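Local coordinates for NAD-dependent protein deacylase 2 (PDB 4TWJ) that removes acetyl groups from lysine side chains of proteins, among them the archaeal chromatin protein Alba, at the expense of NAD, and carries a zinc ion, at residues Ile98-Asp103 and Glu116-Met121; Met121-Cys126 and Lys159-Leu164; Leu127-Thr132 and Pro148-Cys153. One frame throughout, in Å; residues are numbered along the deposited sequence.

In the fold
The three contacts run from the NAD-binding core to the zinc-bearing tip of the sirtuin fold. Contact 1 is buried near the centre of the chain, where the loop after strand 94-99 of the parallel Rossmann sheet meets the histidine predicted to be the proton acceptor. Contact 2, partly buried, belongs to the small antiparallel sheet; it shares Met-121 with contact 1, and a probable hydrogen bond from Val-163 N to His-118 O joins the two. Contact 3 lies at the surface, nested in the loop that contact 2 closes, and both reach the same zinc ion. The chemistry changes accordingly: waters and buried backbone bonds in contact 1, strand pairing with a salt bridge in contact 2, metal-thiolate bonds in contact 3.

Contact 1. Residues Ile98-Asp103 and Glu116-Met121; sequences ITQNID and ELHGSM. With ACT (acetate ion), chain E.
This contact forms part of the NAD site and acyl-lysine pocket of the sirtuin, beside the Rossmann sheet: the loop leaving strand 94-99 carries NAD-binding residues and touches His-118, the predicted proton acceptor. Thr-99 pairs in parallel with Glu-116, and Leu-117 N donates to Thr-99 O (3.0 Å). A type I turn from Glu-116 to Gly-119 brings the imidazole beside Gln-100. His-118 ND1 donates a hydrogen bond to Gln-100 O (2.9 Å), on a carbonyl lone pair but 18° out of the ring plane; this holds the ring's rotation. The Gln-100 side chain runs alongside the ring, CB against CE1, and its NE2 reaches Ser-192. On the sheet side, Ile-98 CG2 presses tightly on Leu-117 CD1 (3.5 Å), branched aliphatics suited to a buried seam. Ile-102 CG2 lies against His-118 O (3.5 Å); both residues pack on the modified side chain of the bound peptide. Ile-102 N donates to an acetate oxygen, ACT O (3.2 Å). A water accepts from His-118 N (2.8 Å) and lies within hydrogen-bonding reach of Asn-101 O and Gly-119 O. At the far end Ile-102 CD1 meets Met-121 SD at 3.8 Å.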
ATOM      1  N   ILE A  98      -5.928  -0.847   3.290  1.00 11.54           N
ATOM      2  CA  ILE A  98      -5.119  -2.002   2.948  1.00 11.29           C
ATOM      3  C   ILE A  98      -4.047  -1.507   1.996  1.00 11.32           C
ATOM      4  O   ILE A  98      -4.368  -0.935   0.960  1.00 11.09           O
ATOM      5  CB  ILE A  98      -5.962  -3.093   2.257  1.00 11.28           C
ATOM      6  CG1 ILE A  98      -7.090  -3.566   3.180  1.00 11.39           C
ATOM      7  CG2 ILE A  98      -5.083  -4.265   1.847  1.00 11.35           C
ATOM      8  CD1 ILE A  98      -8.166  -4.366   2.481  1.00 11.49           C
ATOM      9  N   THR A  99      -2.777  -1.716   2.326  1.00 11.43           N
ATOM     10  CA  THR A  99      -1.716  -1.208   1.461  1.00 11.70           C
ATOM     11  C   THR A  99      -0.677  -2.262   1.096  1.00 12.11           C
ATOM     12  O   THR A  99      -0.344  -3.137   1.897  1.00 11.79           O
ATOM     13  CB  THR A  99      -1.016   0.039   2.054  1.00 11.74           C
ATOM     14  OG1 THR A  99      -0.153   0.607   1.063  1.00 11.71           O
ATOM     15  CG2 THR A  99      -0.208  -0.303   3.297  1.00 11.76           C
ATOM     16  N   GLN A 100      -0.178  -2.144  -0.127  1.00 12.80           N
ATOM     17  CA  GLN A 100       0.920  -2.958  -0.621  1.00 13.48           C
ATOM     18  C   GLN A 100       2.257  -2.283  -0.327  1.00 13.56           C
ATOM     19  O   GLN A 100       3.309  -2.874  -0.560  1.00 13.04           O
ATOM     20  CB  GLN A 100       0.782  -3.153  -2.131  1.00 14.45           C
ATOM     21  CG  GLN A 100      -0.500  -3.854  -2.550  1.00 15.39           C
ATOM     22  CD  GLN A 100      -0.614  -4.024  -4.050  1.00 16.55           C
ATOM     23  OE1 GLN A 100       0.052  -4.870  -4.641  1.00 18.88           O
ATOM     24  NE2 GLN A 100      -1.465  -3.225  -4.677  1.00 17.13           N
ATOM     25  N   ASN A 101       2.204  -1.046   0.169  1.00 13.75           N
ATOM     26  CA  ASN A 101       3.395  -0.211   0.331  1.00 14.33           C
ATOM     27  C   ASN A 101       4.088  -0.422   1.669  1.00 14.83           C
ATOM     28  O   ASN A 101       3.451  -0.765   2.658  1.00 14.35           O
ATOM     29  CB  ASN A 101       3.019   1.265   0.180  1.00 14.38           C
ATOM     30  CG  ASN A 101       2.307   1.554  -1.125  1.00 14.35           C
ATOM     31  OD1 ASN A 101       2.536   0.884  -2.131  1.00 14.50           O
ATOM     32  ND2 ASN A 101       1.429   2.551  -1.113  1.00 14.45           N
ATOM     33  N   ILE A 102       5.401  -0.185   1.688  1.00 15.64           N
ATOM     34  CA  ILE A 102       6.235  -0.491   2.852  1.00 16.35           C
ATOM     35  C   ILE A 102       6.827   0.763   3.499  1.00 17.19           C
ATOM     36  O   ILE A 102       7.656   0.659   4.406  1.00 17.24           O
ATOM     37  CB  ILE A 102       7.381  -1.457   2.473  1.00 16.53           C
ATOM     38  CG1 ILE A 102       8.299  -0.848   1.403  1.00 16.83           C
ATOM     39  CG2 ILE A 102       6.804  -2.779   1.987  1.00 16.39           C
ATOM     40  CD1 ILE A 102       9.637  -1.546   1.280  1.00 17.00           C
ATOM     41  N   ASP A 103       6.364   1.927   3.049  1.00 18.25           N
ATOM     42  CA  ASP A 103       6.948   3.225   3.408  1.00 19.18           C
ATOM     43  C   ASP A 103       6.277   3.913   4.599  1.00 19.67           C
ATOM     44  O   ASP A 103       6.733   4.972   5.032  1.00 19.21           O
ATOM     45  CB  ASP A 103       6.910   4.165   2.193  1.00 19.86           C
ATOM     46  CG  ASP A 103       5.518   4.287   1.578  1.00 20.50           C
ATOM     47  OD1 ASP A 103       5.426   4.395   0.343  1.00 22.41           O
ATOM     48  OD2 ASP A 103       4.515   4.258   2.317  1.00 20.52           O
ATOM     49  N   GLU A 116      -0.782  -3.565   6.528  1.00 12.97           N
ATOM     50  CA  GLU A 116       0.420  -3.605   5.695  1.00 13.06           C
ATOM     51  C   GLU A 116       0.639  -5.013   5.150  1.00 12.69           C
ATOM     52  O   GLU A 116       1.284  -5.856   5.784  1.00 12.37           O
ATOM     53  CB  GLU A 116       1.637  -3.123   6.493  1.00 13.63           C
ATOM     54  CG  GLU A 116       1.566  -1.646   6.849  1.00 14.21           C
ATOM     55  CD  GLU A 116       2.738  -1.179   7.687  1.00 14.76           C
ATOM     56  OE1 GLU A 116       3.338  -0.145   7.332  1.00 15.23           O
ATOM     57  OE2 GLU A 116       3.049  -1.842   8.698  1.00 15.81           O
ATOM     58  N   LEU A 117       0.082  -5.260   3.969  1.00 12.11           N
ATOM     59  CA  LEU A 117       0.143  -6.574   3.338  1.00 12.05           C
ATOM     60  C   LEU A 117       1.564  -7.067   3.130  1.00 12.21           C
ATOM     61  O   LEU A 117       1.821  -8.264   3.214  1.00 12.09           O
ATOM     62  CB  LEU A 117      -0.557  -6.545   1.981  1.00 11.98           C
ATOM     63  CG  LEU A 117      -2.063  -6.289   1.989  1.00 12.09           C
ATOM     64  CD1 LEU A 117      -2.559  -6.231   0.551  1.00 12.13           C
ATOM     65  CD2 LEU A 117      -2.813  -7.344   2.784  1.00 12.08           C
ATOM     66  N   HIS A 118       2.477  -6.145   2.847  1.00 12.32           N
ATOM     67  CA  HIS A 118       3.854  -6.510   2.535  1.00 12.55           C
ATOM     68  C   HIS A 118       4.838  -6.050   3.600  1.00 13.20           C
ATOM     69  O   HIS A 118       6.042  -5.948   3.334  1.00 13.30           O
ATOM     70  CB  HIS A 118       4.226  -5.954   1.168  1.00 12.42           C
ATOM     71  CG  HIS A 118       3.367  -6.482   0.063  1.00 12.26           C
ATOM     72  ND1 HIS A 118       3.006  -5.726  -1.029  1.00 12.33           N
ATOM     73  CD2 HIS A 118       2.789  -7.695  -0.109  1.00 12.37           C
ATOM     74  CE1 HIS A 118       2.251  -6.454  -1.834  1.00 12.27           C
ATOM     75  NE2 HIS A 118       2.104  -7.652  -1.298  1.00 12.32           N
ATOM     76  N   GLY A 119       4.330  -5.811   4.806  1.00 13.71           N
ATOM     77  CA  GLY A 119       5.157  -5.363   5.922  1.00 14.37           C
ATOM     78  C   GLY A 119       5.674  -3.953   5.736  1.00 15.02           C
ATOM     79  O   GLY A 119       5.043  -3.128   5.072  1.00 14.80           O
ATOM     80  N   SER A 120       6.832  -3.669   6.328  1.00 15.80           N
ATOM     81  CA  SER A 120       7.431  -2.339   6.243  1.00 16.72           C
ATOM     82  C   SER A 120       8.901  -2.385   6.621  1.00 17.30           C
ATOM     83  O   SER A 120       9.385  -3.398   7.116  1.00 16.96           O
ATOM     84  CB  SER A 120       6.714  -1.362   7.177  1.00 17.12           C
ATOM     85  OG  SER A 120       7.098  -1.578   8.524  1.00 17.56           O
ATOM     86  N   MET A 121       9.590  -1.267   6.410  1.00 18.39           N
ATOM     87  CA  MET A 121      11.015  -1.151   6.727  1.00 19.42           C
ATOM     88  C   MET A 121      11.290  -0.948   8.218  1.00 19.26           C
ATOM     89  O   MET A 121      12.445  -0.989   8.636  1.00 19.16           O
ATOM     90  CB  MET A 121      11.628   0.026   5.959  1.00 20.67           C
ATOM     91  CG  MET A 121      11.546  -0.089   4.448  1.00 21.81           C
ATOM     92  SD  MET A 121      12.524  -1.456   3.805  1.00 24.01           S
ATOM     93  CE  MET A 121      14.166  -0.991   4.324  1.00 23.38           C
TER
HETATM   94  C   ACT E 303       6.429   1.023  -1.611  1.00 35.71           C
HETATM   95  O   ACT E 303       6.422   1.749  -0.597  1.00 35.78           O
HETATM   96  OXT ACT E 303       6.432  -0.223  -1.525  1.00 35.39           O
HETATM   97  CH3 ACT E 303       6.435   1.664  -2.967  1.00 36.17           C
HETATM   98  O   HOH W   1       2.834  -3.442   3.331  1.00 11.57           O
HETATM   99  O   HOH W   2       3.534   0.991   4.783  1.00 17.91           O

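Contact 2. Residues Met121-Cys126 and Lys159-Leu164; sequences MDKLDC and KPRVVL. With ZN (zinc ion), chain C.
Antiparallel strand pairing joins Lys-123 to Asp-125 with Lys-159 to Arg-161, partly buried between the zinc site and the substrate pocket. Asp-125 and Lys-159 form a hydrogen-bonded pair, with Lys-159 N donating to Asp-125 O (2.8 Å) and Asp-125 N to Lys-159 O. Leu-124 and Pro-160 make the non-hydrogen-bonded pair, where proline, lacking an N-H, is tolerated because no backbone bonds are exchanged; Arg-161 N then bonds to Lys-123 O. This is one edge of the three-stranded sheet in the sirtuin zinc-binding module, 123-126 being its middle strand; Cys-126 SG at its end binds the zinc ion (2.3 Å). The Asp-125 carboxylate and the Arg-161 guanidinium lie nearly coplanar, 10° apart. Arg-161 grips the acid side-on, NE to Asp-125 OD2 (2.7 Å) and NH2 to Asp-125 OD1 (3.0 Å), both on syn lone pairs and almost straight. An extended chain from CG to NE (chi3 -171°) carries NE out to it, with Lys-123 CB over one guanidinium face. A water donates to both Asp-125 OD2 and Lys-159 O, a second partner for each. Against Trp-64 of helix 60-73, the Leu-124 and Pro-160 side chains cross, Leu-124 CD2 meeting Pro-160 CB (3.9 Å). Met-121 lays SD against Pro-160 CB (3.8 Å) and Val-162 CG2. Lys-159 NZ reaches along its own segment to Val-162 O (2.9 Å) and forms a salt bridge with Glu-167.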
ATOM      1  N   MET A 121       9.590  -1.267   6.410  1.00 18.39           N
ATOM      2  CA  MET A 121      11.015  -1.151   6.727  1.00 19.42           C
ATOM      3  C   MET A 121      11.290  -0.948   8.218  1.00 19.26           C
ATOM      4  O   MET A 121      12.445  -0.989   8.636  1.00 19.16           O
ATOM      5  CB  MET A 121      11.628   0.026   5.959  1.00 20.67           C
ATOM      6  CG  MET A 121      11.546  -0.089   4.448  1.00 21.81           C
ATOM      7  SD  MET A 121      12.524  -1.456   3.805  1.00 24.01           S
ATOM      8  CE  MET A 121      14.166  -0.991   4.324  1.00 23.38           C
ATOM      9  N   ASP A 122      10.235  -0.745   9.008  1.00 18.77           N
ATOM     10  CA  ASP A 122      10.349  -0.363  10.423  1.00 19.20           C
ATOM     11  C   ASP A 122      11.237  -1.279  11.269  1.00 18.08           C
ATOM     12  O   ASP A 122      12.003  -0.802  12.107  1.00 17.38           O
ATOM     13  CB  ASP A 122       8.953  -0.310  11.056  1.00 20.41           C
ATOM     14  CG  ASP A 122       8.932   0.461  12.358  1.00 21.80           C
ATOM     15  OD1 ASP A 122       9.484   1.580  12.396  1.00 23.58           O
ATOM     16  OD2 ASP A 122       8.363  -0.052  13.343  1.00 23.58           O
ATOM     17  N   LYS A 123      11.111  -2.586  11.061  1.00 17.33           N
ATOM     18  CA  LYS A 123      11.870  -3.578  11.818  1.00 17.19           C
ATOM     19  C   LYS A 123      12.661  -4.462  10.859  1.00 15.84           C
ATOM     20  O   LYS A 123      12.232  -4.689   9.728  1.00 15.46           O
ATOM     21  CB  LYS A 123      10.930  -4.446  12.657  1.00 18.59           C
ATOM     22  CG  LYS A 123      10.029  -3.676  13.613  1.00 19.91           C
ATOM     23  CD  LYS A 123      10.792  -3.063  14.778  1.00 21.16           C
ATOM     24  CE  LYS A 123      11.258  -4.115  15.773  1.00 22.42           C
ATOM     25  NZ  LYS A 123      11.743  -3.517  17.047  1.00 23.30           N
ATOM     26  N   LEU A 124      13.813  -4.948  11.317  1.00 14.36           N
ATOM     27  CA  LEU A 124      14.704  -5.761  10.491  1.00 13.95           C
ATOM     28  C   LEU A 124      15.334  -6.881  11.308  1.00 14.07           C
ATOM     29  O   LEU A 124      15.392  -6.806  12.537  1.00 14.09           O
ATOM     30  CB  LEU A 124      15.809  -4.895   9.873  1.00 13.50           C
ATOM     31  CG  LEU A 124      15.376  -3.583   9.212  1.00 13.05           C
ATOM     32  CD1 LEU A 124      15.375  -2.430  10.208  1.00 12.90           C
ATOM     33  CD2 LEU A 124      16.285  -3.253   8.037  1.00 12.98           C
ATOM     34  N   ASP A 125      15.798  -7.916  10.611  1.00 14.19           N
ATOM     35  CA  ASP A 125      16.425  -9.076  11.239  1.00 14.59           C
ATOM     36  C   ASP A 125      17.681  -9.479  10.488  1.00 14.71           C
ATOM     37  O   ASP A 125      17.703  -9.463   9.259  1.00 14.94           O
ATOM     38  CB  ASP A 125      15.477 -10.272  11.219  1.00 14.75           C
ATOM     39  CG  ASP A 125      14.185 -10.002  11.943  1.00 14.96           C
ATOM     40  OD1 ASP A 125      14.150 -10.151  13.181  1.00 15.64           O
ATOM     41  OD2 ASP A 125      13.197  -9.647  11.271  1.00 15.23           O
ATOM     42  N   CYS A 126      18.718  -9.864  11.225  1.00 14.82           N
ATOM     43  CA  CYS A 126      19.872 -10.511  10.614  1.00 14.86           C
ATOM     44  C   CYS A 126      19.547 -11.984  10.386  1.00 15.51           C
ATOM     45  O   CYS A 126      19.221 -12.702  11.334  1.00 15.46           O
ATOM     46  CB  CYS A 126      21.094 -10.390  11.506  1.00 14.73           C
ATOM     47  SG  CYS A 126      22.524 -11.312  10.914  1.00 14.36           S
ATOM     48  N   LYS A 159      17.774  -8.260   6.761  1.00 12.86           N
ATOM     49  CA  LYS A 159      16.555  -8.259   5.962  1.00 13.21           C
ATOM     50  C   LYS A 159      15.460  -7.466   6.674  1.00 12.88           C
ATOM     51  O   LYS A 159      15.139  -7.763   7.822  1.00 12.56           O
ATOM     52  CB  LYS A 159      16.074  -9.692   5.726  1.00 13.91           C
ATOM     53  CG  LYS A 159      14.921  -9.803   4.737  1.00 14.57           C
ATOM     54  CD  LYS A 159      14.291 -11.181   4.760  1.00 15.24           C
ATOM     55  CE  LYS A 159      13.120 -11.257   3.794  1.00 15.58           C
ATOM     56  NZ  LYS A 159      11.907 -10.569   4.319  1.00 15.74           N
ATOM     57  N   PRO A 160      14.874  -6.463   5.994  1.00 12.63           N
ATOM     58  CA  PRO A 160      13.752  -5.774   6.621  1.00 12.74           C
ATOM     59  C   PRO A 160      12.538  -6.688   6.679  1.00 12.97           C
ATOM     60  O   PRO A 160      12.429  -7.615   5.873  1.00 12.47           O
ATOM     61  CB  PRO A 160      13.500  -4.591   5.685  1.00 12.88           C
ATOM     62  CG  PRO A 160      13.959  -5.062   4.352  1.00 12.95           C
ATOM     63  CD  PRO A 160      15.073  -6.039   4.595  1.00 12.95           C
ATOM     64  N   ARG A 161      11.629  -6.427   7.615  1.00 13.34           N
ATOM     65  CA  ARG A 161      10.394  -7.209   7.721  1.00 13.92           C
ATOM     66  C   ARG A 161       9.391  -6.772   6.652  1.00 13.95           C
ATOM     67  O   ARG A 161       8.265  -6.350   6.938  1.00 14.17           O
ATOM     68  CB  ARG A 161       9.819  -7.129   9.135  1.00 14.61           C
ATOM     69  CG  ARG A 161      10.688  -7.864  10.130  1.00 15.35           C
ATOM     70  CD  ARG A 161      10.046  -7.986  11.497  1.00 16.11           C
ATOM     71  NE  ARG A 161      11.012  -8.506  12.462  1.00 17.14           N
ATOM     72  CZ  ARG A 161      10.842  -8.513  13.782  1.00 18.09           C
ATOM     73  NH1 ARG A 161       9.726  -8.035  14.329  1.00 18.80           N
ATOM     74  NH2 ARG A 161      11.796  -9.006  14.563  1.00 18.65           N
ATOM     75  N   VAL A 162       9.851  -6.888   5.414  1.00 13.86           N
ATOM     76  CA  VAL A 162       9.080  -6.608   4.223  1.00 13.80           C
ATOM     77  C   VAL A 162       8.885  -7.942   3.528  1.00 13.60           C
ATOM     78  O   VAL A 162       9.788  -8.781   3.525  1.00 14.02           O
ATOM     79  CB  VAL A 162       9.849  -5.641   3.299  1.00 14.27           C
ATOM     80  CG1 VAL A 162       9.259  -5.610   1.892  1.00 14.51           C
ATOM     81  CG2 VAL A 162       9.871  -4.246   3.907  1.00 14.38           C
ATOM     82  N   VAL A 163       7.709  -8.142   2.949  1.00 12.73           N
ATOM     83  CA  VAL A 163       7.456  -9.318   2.133  1.00 12.42           C
ATOM     84  C   VAL A 163       8.094  -9.078   0.770  1.00 12.25           C
ATOM     85  O   VAL A 163       7.647  -8.211   0.020  1.00 12.27           O
ATOM     86  CB  VAL A 163       5.946  -9.571   1.956  1.00 12.43           C
ATOM     87  CG1 VAL A 163       5.708 -10.796   1.082  1.00 12.35           C
ATOM     88  CG2 VAL A 163       5.276  -9.746   3.312  1.00 12.32           C
ATOM     89  N   LEU A 164       9.147  -9.830   0.459  1.00 12.36           N
ATOM     90  CA  LEU A 164       9.753  -9.777  -0.863  1.00 12.42           C
ATOM     91  C   LEU A 164       9.004 -10.723  -1.783  1.00 12.37           C
ATOM     92  O   LEU A 164       8.293 -11.614  -1.319  1.00 11.69           O
ATOM     93  CB  LEU A 164      11.225 -10.190  -0.801  1.00 12.80           C
ATOM     94  CG  LEU A 164      12.106  -9.320   0.093  1.00 12.97           C
ATOM     95  CD1 LEU A 164      13.531  -9.855   0.103  1.00 13.11           C
ATOM     96  CD2 LEU A 164      12.070  -7.874  -0.363  1.00 13.08           C
TER
HETATM   97 ZN    ZN C 301      23.969 -11.046  12.717  1.00 15.18          ZN
HETATM   98  O   HOH W   3      13.257  -9.823   8.553  1.00 15.82           O

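Contact 3. Residues Leu127-Thr132 and Pro148-Cys153; sequences LDCHET and PRCRKC. With ZN (zinc ion), chain C.
Cys-129 faces Cys-150 and Cys-153 across a zinc ion, and the three sulfurs converge on the metal, each SG at 2.3 Å from the zinc. The touching residues all lie in loops, and the metal ties them together. Cys-129 and Cys-153 hold SG in matching positions, between backbone N and carbonyl carbon (chi1 81° and 80°), whereas Cys-150 swings its sulfur anti to the backbone N. The sulfurs approach without bonding to one another, Cys-129 SG standing 3.7 Å from Cys-150 SG, as expected of ligands sharing one metal. Weak backbone N-H bonds reach two of them: Glu-131 N to Cys-129 SG, and Cys-153 N to Cys-150 SG at 3.6 Å, which probably tempers the thiolate charge. Beside the metal, Glu-131 and Lys-152 cross at about a right angle. In their salt bridge Lys-152 NZ donates to Glu-131 OE1 (2.7 Å) on the syn side, 33° out of the carboxylate plane. Long, flexible side chains suit this exposed bridge, and a water that donates to Glu-131 OE2 (2.8 Å) accepts from Lys-152 NZ. Asp-128 turns its OD1 to Ser-155. With Cys-126 as the fourth ligand, two CxxC pairs complete the four-cysteine zinc site characteristic of sirtuins.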
ATOM      1  N   LEU A 127      19.648 -12.437   9.140  1.00 16.41           N
ATOM      2  CA  LEU A 127      19.307 -13.822   8.800  1.00 17.45           C
ATOM      3  C   LEU A 127      20.301 -14.848   9.346  1.00 18.15           C
ATOM      4  O   LEU A 127      19.969 -16.031   9.445  1.00 18.98           O
ATOM      5  CB  LEU A 127      19.192 -13.994   7.283  1.00 17.64           C
ATOM      6  CG  LEU A 127      18.186 -13.102   6.551  1.00 17.92           C
ATOM      7  CD1 LEU A 127      18.058 -13.560   5.104  1.00 17.91           C
ATOM      8  CD2 LEU A 127      16.825 -13.097   7.230  1.00 18.23           C
ATOM      9  N   ASP A 128      21.509 -14.408   9.693  1.00 18.84           N
ATOM     10  CA  ASP A 128      22.542 -15.314  10.194  1.00 19.22           C
ATOM     11  C   ASP A 128      22.481 -15.536  11.708  1.00 19.34           C
ATOM     12  O   ASP A 128      22.463 -16.682  12.156  1.00 20.28           O
ATOM     13  CB  ASP A 128      23.935 -14.827   9.780  1.00 19.84           C
ATOM     14  CG  ASP A 128      24.239 -15.101   8.315  1.00 20.53           C
ATOM     15  OD1 ASP A 128      24.773 -14.199   7.644  1.00 20.79           O
ATOM     16  OD2 ASP A 128      23.946 -16.219   7.832  1.00 21.55           O
ATOM     17  N   CYS A 129      22.461 -14.457  12.492  1.00 18.52           N
ATOM     18  CA  CYS A 129      22.449 -14.574  13.959  1.00 17.98           C
ATOM     19  C   CYS A 129      21.116 -14.172  14.607  1.00 18.18           C
ATOM     20  O   CYS A 129      20.978 -14.255  15.829  1.00 18.05           O
ATOM     21  CB  CYS A 129      23.591 -13.757  14.565  1.00 17.47           C
ATOM     22  SG  CYS A 129      23.255 -11.988  14.714  1.00 16.86           S
ATOM     23  N   HIS A 130      20.154 -13.735  13.793  1.00 18.49           N
ATOM     24  CA  HIS A 130      18.773 -13.455  14.231  1.00 19.21           C
ATOM     25  C   HIS A 130      18.633 -12.212  15.126  1.00 18.25           C
ATOM     26  O   HIS A 130      17.608 -12.020  15.787  1.00 18.51           O
ATOM     27  CB  HIS A 130      18.156 -14.699  14.889  1.00 20.48           C
ATOM     28  CG  HIS A 130      18.455 -15.973  14.159  1.00 22.10           C
ATOM     29  ND1 HIS A 130      17.825 -16.322  12.983  1.00 23.15           N
ATOM     30  CD2 HIS A 130      19.333 -16.970  14.427  1.00 23.27           C
ATOM     31  CE1 HIS A 130      18.296 -17.483  12.563  1.00 23.65           C
ATOM     32  NE2 HIS A 130      19.212 -17.898  13.420  1.00 23.61           N
ATOM     33  N   GLU A 131      19.649 -11.355  15.117  1.00 17.16           N
ATOM     34  CA  GLU A 131      19.586 -10.067  15.805  1.00 16.67           C
ATOM     35  C   GLU A 131      18.475  -9.213  15.196  1.00 16.28           C
ATOM     36  O   GLU A 131      18.255  -9.258  13.984  1.00 16.78           O
ATOM     37  CB  GLU A 131      20.924  -9.336  15.675  1.00 16.84           C
ATOM     38  CG  GLU A 131      21.121  -8.181  16.637  1.00 17.14           C
ATOM     39  CD  GLU A 131      21.338  -8.615  18.081  1.00 17.32           C
ATOM     40  OE1 GLU A 131      21.347  -9.823  18.381  1.00 17.30           O
ATOM     41  OE2 GLU A 131      21.499  -7.724  18.933  1.00 17.53           O
ATOM     42  N   THR A 132      17.782  -8.444  16.030  1.00 15.52           N
ATOM     43  CA  THR A 132      16.697  -7.578  15.564  1.00 15.27           C
ATOM     44  C   THR A 132      17.084  -6.104  15.635  1.00 14.66           C
ATOM     45  O   THR A 132      17.878  -5.698  16.486  1.00 14.78           O
ATOM     46  CB  THR A 132      15.398  -7.806  16.361  1.00 15.65           C
ATOM     47  OG1 THR A 132      15.594  -7.424  17.728  1.00 16.21           O
ATOM     48  CG2 THR A 132      14.991  -9.264  16.297  1.00 15.73           C
ATOM     49  N   PRO A 148      22.958  -1.556   5.305  1.00 14.05           N
ATOM     50  CA  PRO A 148      22.798  -2.196   6.604  1.00 14.04           C
ATOM     51  C   PRO A 148      23.671  -3.444   6.734  1.00 14.14           C
ATOM     52  O   PRO A 148      23.703  -4.282   5.830  1.00 14.27           O
ATOM     53  CB  PRO A 148      21.308  -2.545   6.636  1.00 13.90           C
ATOM     54  CG  PRO A 148      20.685  -1.483   5.803  1.00 13.94           C
ATOM     55  CD  PRO A 148      21.657  -1.260   4.683  1.00 14.00           C
ATOM     56  N   ARG A 149      24.400  -3.520   7.842  1.00 14.21           N
ATOM     57  CA  ARG A 149      25.207  -4.678   8.199  1.00 14.70           C
ATOM     58  C   ARG A 149      24.848  -5.012   9.635  1.00 14.12           C
ATOM     59  O   ARG A 149      24.555  -4.114  10.423  1.00 13.77           O
ATOM     60  CB  ARG A 149      26.700  -4.351   8.117  1.00 15.65           C
ATOM     61  CG  ARG A 149      27.228  -4.066   6.720  1.00 16.78           C
ATOM     62  CD  ARG A 149      27.496  -5.325   5.918  1.00 17.42           C
ATOM     63  NE  ARG A 149      28.515  -6.186   6.528  1.00 18.19           N
ATOM     64  CZ  ARG A 149      29.836  -6.043   6.397  1.00 18.85           C
ATOM     65  NH1 ARG A 149      30.367  -5.064   5.661  1.00 19.03           N
ATOM     66  NH2 ARG A 149      30.647  -6.906   7.006  1.00 19.32           N
ATOM     67  N   CYS A 150      24.875  -6.290   9.984  1.00 13.91           N
ATOM     68  CA  CYS A 150      24.609  -6.683  11.361  1.00 14.26           C
ATOM     69  C   CYS A 150      25.779  -6.286  12.251  1.00 14.77           C
ATOM     70  O   CYS A 150      26.915  -6.688  12.004  1.00 14.71           O
ATOM     71  CB  CYS A 150      24.394  -8.175  11.453  1.00 14.09           C
ATOM     72  SG  CYS A 150      24.016  -8.755  13.120  1.00 14.08           S
ATOM     73  N   ARG A 151      25.506  -5.497  13.281  1.00 15.86           N
ATOM     74  CA  ARG A 151      26.564  -5.047  14.184  1.00 16.79           C
ATOM     75  C   ARG A 151      27.100  -6.189  15.048  1.00 17.19           C
ATOM     76  O   ARG A 151      28.288  -6.216  15.374  1.00 17.68           O
ATOM     77  CB  ARG A 151      26.073  -3.899  15.065  1.00 17.94           C
ATOM     78  CG  ARG A 151      27.153  -3.323  15.976  1.00 18.68           C
ATOM     79  CD  ARG A 151      26.669  -2.075  16.688  1.00 19.53           C
ATOM     80  NE  ARG A 151      26.552  -0.921  15.790  1.00 20.11           N
ATOM     81  CZ  ARG A 151      27.418   0.094  15.712  1.00 20.62           C
ATOM     82  NH1 ARG A 151      27.185   1.090  14.863  1.00 20.92           N
ATOM     83  NH2 ARG A 151      28.508   0.140  16.470  1.00 21.12           N
ATOM     84  N   LYS A 152      26.236  -7.130  15.415  1.00 16.64           N
ATOM     85  CA  LYS A 152      26.665  -8.238  16.264  1.00 16.89           C
ATOM     86  C   LYS A 152      27.658  -9.147  15.540  1.00 16.91           C
ATOM     87  O   LYS A 152      28.765  -9.368  16.031  1.00 17.50           O
ATOM     88  CB  LYS A 152      25.470  -9.054  16.761  1.00 16.95           C
ATOM     89  CG  LYS A 152      25.871 -10.229  17.644  1.00 17.25           C
ATOM     90  CD  LYS A 152      24.683 -10.839  18.368  1.00 17.60           C
ATOM     91  CE  LYS A 152      24.288 -10.024  19.587  1.00 17.91           C
ATOM     92  NZ  LYS A 152      23.132 -10.631  20.297  1.00 18.35           N
ATOM     93  N   CYS A 153      27.266  -9.663  14.376  1.00 16.73           N
ATOM     94  CA  CYS A 153      28.045 -10.707  13.699  1.00 16.46           C
ATOM     95  C   CYS A 153      28.717 -10.268  12.389  1.00 16.40           C
ATOM     96  O   CYS A 153      29.533 -11.015  11.837  1.00 16.40           O
ATOM     97  CB  CYS A 153      27.159 -11.925  13.449  1.00 16.50           C
ATOM     98  SG  CYS A 153      26.074 -11.792  12.011  1.00 16.85           S
TER
HETATM   99 ZN    ZN C 301      23.969 -11.046  12.717  1.00 15.18          ZN
HETATM  100  O   HOH W   4      22.120  -8.208  21.642  1.00 27.51           O